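Local atomic coordinates of sensor protein (Pseudomonas syringae pv. tomato, PDB entry 2R8R), a protein that probably acts as a membrane-bound ATP-dependent sensor histidine kinase of a two-component system, represented here by its N-terminal P-loop NTPase-like sensor domain. Residues A14-T20 / T123-Q127; T20-L24 / V88-E92. Residues are numbered along the deposited sequence.

Interaction 1. Residues A14-T20 / T123-Q127; sequences APGVGKT and TVNVQ. With SO4 (sulfate ion), chain C.
Residues 14-20 wrap a sulfate ion beside the end of strand 119-125. Ala14 to Val17 form a type II beta turn. Ala14 CA sits 5.4 Å from Asn125 CA. Pro15 CD is 3.5 Å from Asn125 OD1. Gly16 N hydrogen-bonds sulfate O1 at 3.0 Å. Gly18, the N-cap, bonds from its N to sulfate O2 at 3.1 Å. Phi is 98° at Gly16 and 102° at Gly18; a CB there would clash with the preceding carbonyl O, so both positions call for glycine. Lys19 opens the helix; its N hydrogen-bonds sulfate O3 at 3.0 Å. Its side chain, m,t,m,m, curls back over the loop, bringing Lys19 NZ 2.5 Å from sulfate O3. Lys19 CB packs 4.0 Å from Thr123 CG2. A water joins Lys19 NZ (2.7 Å) to Asn125 OD1 (2.6 Å). Thr20 N closes the nest on sulfate O4 at 3.0 Å. This is consistent with a Walker A P-loop, the sulfate occupying a phosphate-like position. Beyond it, Val124 packs on strand 7-12, Ala14 and Val17 touch helix 166-174, and Val126 meets helix 194-209.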
# COMPACT_ATOMS: atom_id res chain seq x y z
N ALA A 14 -6.09 2.61 -8.03
CA ALA A 14 -5.60 1.42 -8.69
C ALA A 14 -4.10 1.37 -8.60
O ALA A 14 -3.46 2.38 -8.29
CB ALA A 14 -6.04 1.40 -10.25
N PRO A 15 -3.53 0.18 -8.89
CA PRO A 15 -2.12 0.02 -9.13
C PRO A 15 -1.64 0.93 -10.28
O PRO A 15 -2.32 1.04 -11.31
CB PRO A 15 -2.03 -1.48 -9.54
CG PRO A 15 -3.15 -2.12 -8.90
CD PRO A 15 -4.24 -1.10 -8.97
N GLY A 16 -0.50 1.57 -10.07
CA GLY A 16 0.13 2.38 -11.09
C GLY A 16 -0.12 3.86 -11.00
O GLY A 16 0.36 4.59 -11.84
N VAL A 17 -0.87 4.32 -10.00
CA VAL A 17 -1.19 5.75 -9.88
C VAL A 17 -0.09 6.58 -9.21
O VAL A 17 -0.11 7.80 -9.28
CB VAL A 17 -2.58 5.99 -9.21
CG1 VAL A 17 -3.68 5.39 -10.10
CG2 VAL A 17 -2.62 5.48 -7.72
N GLY A 18 0.90 5.91 -8.62
CA GLY A 18 2.04 6.58 -7.99
C GLY A 18 2.04 6.67 -6.48
O GLY A 18 2.71 7.50 -5.91
N LYS A 19 1.30 5.80 -5.83
CA LYS A 19 1.21 5.79 -4.35
C LYS A 19 2.55 5.59 -3.66
O LYS A 19 2.93 6.35 -2.75
CB LYS A 19 0.29 4.67 -3.88
CG LYS A 19 -1.16 4.75 -4.31
CD LYS A 19 -1.97 3.55 -3.71
CE LYS A 19 -1.57 2.14 -4.22
NZ LYS A 19 -1.70 2.07 -5.74
N THR A 20 3.27 4.54 -4.09
CA THR A 20 4.55 4.21 -3.47
C THR A 20 5.60 5.29 -3.68
O THR A 20 6.28 5.68 -2.74
CB THR A 20 5.11 2.91 -3.99
OG1 THR A 20 4.22 1.88 -3.60
CG2 THR A 20 6.45 2.62 -3.39
N THR A 123 0.30 2.68 2.00
CA THR A 123 -0.44 2.85 0.74
C THR A 123 -1.59 1.85 0.70
O THR A 123 -1.50 0.76 1.26
CB THR A 123 0.48 2.60 -0.43
OG1 THR A 123 0.89 1.23 -0.38
CG2 THR A 123 1.73 3.51 -0.34
N VAL A 124 -2.68 2.24 0.05
CA VAL A 124 -3.76 1.34 -0.19
C VAL A 124 -4.54 1.79 -1.43
O VAL A 124 -4.72 2.99 -1.65
CB VAL A 124 -4.69 1.26 1.03
CG1 VAL A 124 -5.59 2.54 1.16
CG2 VAL A 124 -5.52 -0.06 1.00
N ASN A 125 -5.00 0.80 -2.22
CA ASN A 125 -6.00 1.04 -3.28
C ASN A 125 -7.42 0.98 -2.76
O ASN A 125 -7.72 0.19 -1.87
CB ASN A 125 -5.82 0.05 -4.43
CG ASN A 125 -4.61 0.34 -5.23
OD1 ASN A 125 -3.81 -0.56 -5.55
ND2 ASN A 125 -4.42 1.59 -5.52
N VAL A 126 -8.29 1.80 -3.32
CA VAL A 126 -9.63 1.99 -2.77
C VAL A 126 -10.48 0.71 -2.75
O VAL A 126 -11.36 0.59 -1.91
CB VAL A 126 -10.38 3.11 -3.50
CG1 VAL A 126 -10.80 2.68 -4.89
CG2 VAL A 126 -11.55 3.53 -2.68
N GLN A 127 -10.19 -0.22 -3.67
CA GLN A 127 -10.95 -1.48 -3.83
C GLN A 127 -10.99 -2.39 -2.60
O GLN A 127 -11.90 -3.23 -2.45
CB GLN A 127 -10.38 -2.31 -4.99
CG GLN A 127 -8.93 -2.71 -4.77
CD GLN A 127 -8.29 -3.36 -5.97
OE1 GLN A 127 -8.44 -4.58 -6.12
NE2 GLN A 127 -7.53 -2.58 -6.81
S SO4 C . 1.43 2.58 -7.27
O1 SO4 C . 0.98 1.23 -7.50
O2 SO4 C . 2.20 3.14 -8.33
O3 SO4 C . 0.15 3.26 -7.01
O4 SO4 C . 2.41 2.55 -6.17
O HOH W 1 -1.22 -0.60 -5.94

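Interaction 2. Residues T20-L24 / V88-E92; sequences TYAML and VLVDE. With SO4 (sulfate ion), chain C.
Met23, a selenomethionine with a t,t,p side chain, lies over the strand: its SE is 4.1 Å from Leu89 CB and 4.0 Å from Val90 N. Its CE reaches on to 3.6 Å from Asp91 OD2. One turn of helix 20-24, with Leu24 N bonded to Thr20 O at 2.9 Å, runs antiparallel to strand 88-90. The axes approach to 10.0 Å at 178°. Met23 CA faces Leu89 CA at 7.8 Å, and Thr20 CA faces Asp91 CA at 7.1 Å. The helix that follows the P-loop packs on the parallel sheet, as in P-loop NTPases. The run VLVDE, with Asp91 just past the strand, fits a Walker B motif. Thr20, rotamer m, sets OG1 2.9 Å from Asp91 OD1, a probable hydrogen bond, while its N bonds to sulfate O4 at 3.0 Å. Asp91 OD1 is also hydrogen-bonded to Thr123 OG1 of strand 119-125, and OD2 accepts from Glu43 N. One turn along the helix from Thr20, Leu24 CD2 packs 3.7 Å from Leu89 CD1; Leu24 also touches Thr50 of helix 48-54.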
# COMPACT_ATOMS: atom_id res chain seq x y z
N THR A 20 3.27 4.54 -4.09
CA THR A 20 4.55 4.21 -3.47
C THR A 20 5.60 5.29 -3.68
O THR A 20 6.28 5.68 -2.74
CB THR A 20 5.11 2.91 -3.99
OG1 THR A 20 4.22 1.88 -3.60
CG2 THR A 20 6.45 2.62 -3.39
N TYR A 21 5.71 5.78 -4.90
CA TYR A 21 6.60 6.89 -5.19
C TYR A 21 6.29 8.11 -4.29
O TYR A 21 7.22 8.72 -3.73
CB TYR A 21 6.49 7.27 -6.67
CG TYR A 21 7.51 8.30 -7.11
CD1 TYR A 21 8.77 7.89 -7.52
CD2 TYR A 21 7.23 9.66 -7.14
CE1 TYR A 21 9.73 8.77 -7.93
CE2 TYR A 21 8.21 10.57 -7.56
CZ TYR A 21 9.46 10.10 -7.94
OH TYR A 21 10.50 10.91 -8.38
N ALA A 22 5.02 8.47 -4.17
CA ALA A 22 4.59 9.57 -3.30
C ALA A 22 5.00 9.34 -1.84
O ALA A 22 5.55 10.23 -1.19
CB ALA A 22 3.08 9.83 -3.41
N MSE A 23 4.76 8.13 -1.35
CA MSE A 23 5.20 7.76 -0.03
C MSE A 23 6.73 7.89 0.17
O MSE A 23 7.18 8.34 1.25
CB MSE A 23 4.74 6.34 0.32
CG MSE A 23 5.25 5.89 1.69
SE MSE A 23 4.76 4.09 2.23
CE MSE A 23 5.69 3.07 0.83
N LEU A 24 7.52 7.49 -0.84
CA LEU A 24 8.96 7.51 -0.71
C LEU A 24 9.51 8.93 -0.76
O LEU A 24 10.46 9.22 -0.02
CB LEU A 24 9.63 6.60 -1.76
CG LEU A 24 9.38 5.08 -1.60
CD1 LEU A 24 10.18 4.35 -2.67
CD2 LEU A 24 9.74 4.58 -0.21
N VAL A 88 8.04 4.37 10.10
CA VAL A 88 8.16 3.13 9.29
C VAL A 88 7.29 3.23 8.03
O VAL A 88 6.13 3.65 8.09
CB VAL A 88 7.86 1.83 10.10
CG1 VAL A 88 8.03 0.59 9.22
CG2 VAL A 88 8.81 1.73 11.27
N LEU A 89 7.90 2.89 6.90
CA LEU A 89 7.20 2.84 5.62
C LEU A 89 6.72 1.42 5.34
O LEU A 89 7.50 0.45 5.37
CB LEU A 89 8.12 3.29 4.48
CG LEU A 89 8.87 4.59 4.77
CD1 LEU A 89 9.64 4.95 3.50
CD2 LEU A 89 7.92 5.69 5.22
N VAL A 90 5.41 1.33 5.11
CA VAL A 90 4.70 0.03 4.97
C VAL A 90 3.71 0.08 3.79
O VAL A 90 2.62 0.64 3.90
CB VAL A 90 3.93 -0.33 6.26
CG1 VAL A 90 3.17 -1.70 6.11
CG2 VAL A 90 4.87 -0.32 7.49
N ASP A 91 4.14 -0.47 2.64
CA ASP A 91 3.25 -0.64 1.49
C ASP A 91 2.12 -1.61 1.79
O ASP A 91 2.29 -2.52 2.59
CB ASP A 91 4.03 -1.10 0.24
CG ASP A 91 4.28 0.04 -0.74
OD1 ASP A 91 3.33 0.81 -1.02
OD2 ASP A 91 5.42 0.16 -1.24
N GLU A 92 0.96 -1.36 1.20
CA GLU A 92 -0.13 -2.33 1.16
C GLU A 92 -0.84 -2.63 2.48
O GLU A 92 -0.69 -3.72 3.05
CB GLU A 92 0.33 -3.59 0.42
CG GLU A 92 0.60 -3.22 -1.05
CD GLU A 92 1.13 -4.33 -1.95
OE1 GLU A 92 1.10 -5.54 -1.55
OE2 GLU A 92 1.55 -3.96 -3.09
S SO4 C . 1.43 2.58 -7.27
O1 SO4 C . 0.98 1.23 -7.50
O2 SO4 C . 2.20 3.14 -8.33
O3 SO4 C . 0.15 3.26 -7.01
O4 SO4 C . 2.41 2.55 -6.17

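How the interactions relate
Both interactions use helix 19-32 and share Thr20. They reach neighbouring strands of one parallel sheet, 119-125 and 87-90. Interaction 2 is the more buried and is nested within the chain loop closed by interaction 1. Its helix-on-strand packing is mostly apolar, with polar groups at the end nearest the sulfate. Interaction 1 is partly buried; its segments are joined by Lys19, which packs on Thr123, and by a water to Asn125, while the loop amides hold the anion. The two meet at Thr123. Thr123 OG1 lies 2.6 Å from Asp91 OD1, a probable hydrogen bond. Thr123 OG1 is also 3.0 Å from Glu92 N, again probably bonded. Thr123 CG2 packs 4.0 Å from Met23 SE. The putative Walker A and Walker B regions are thus side by side.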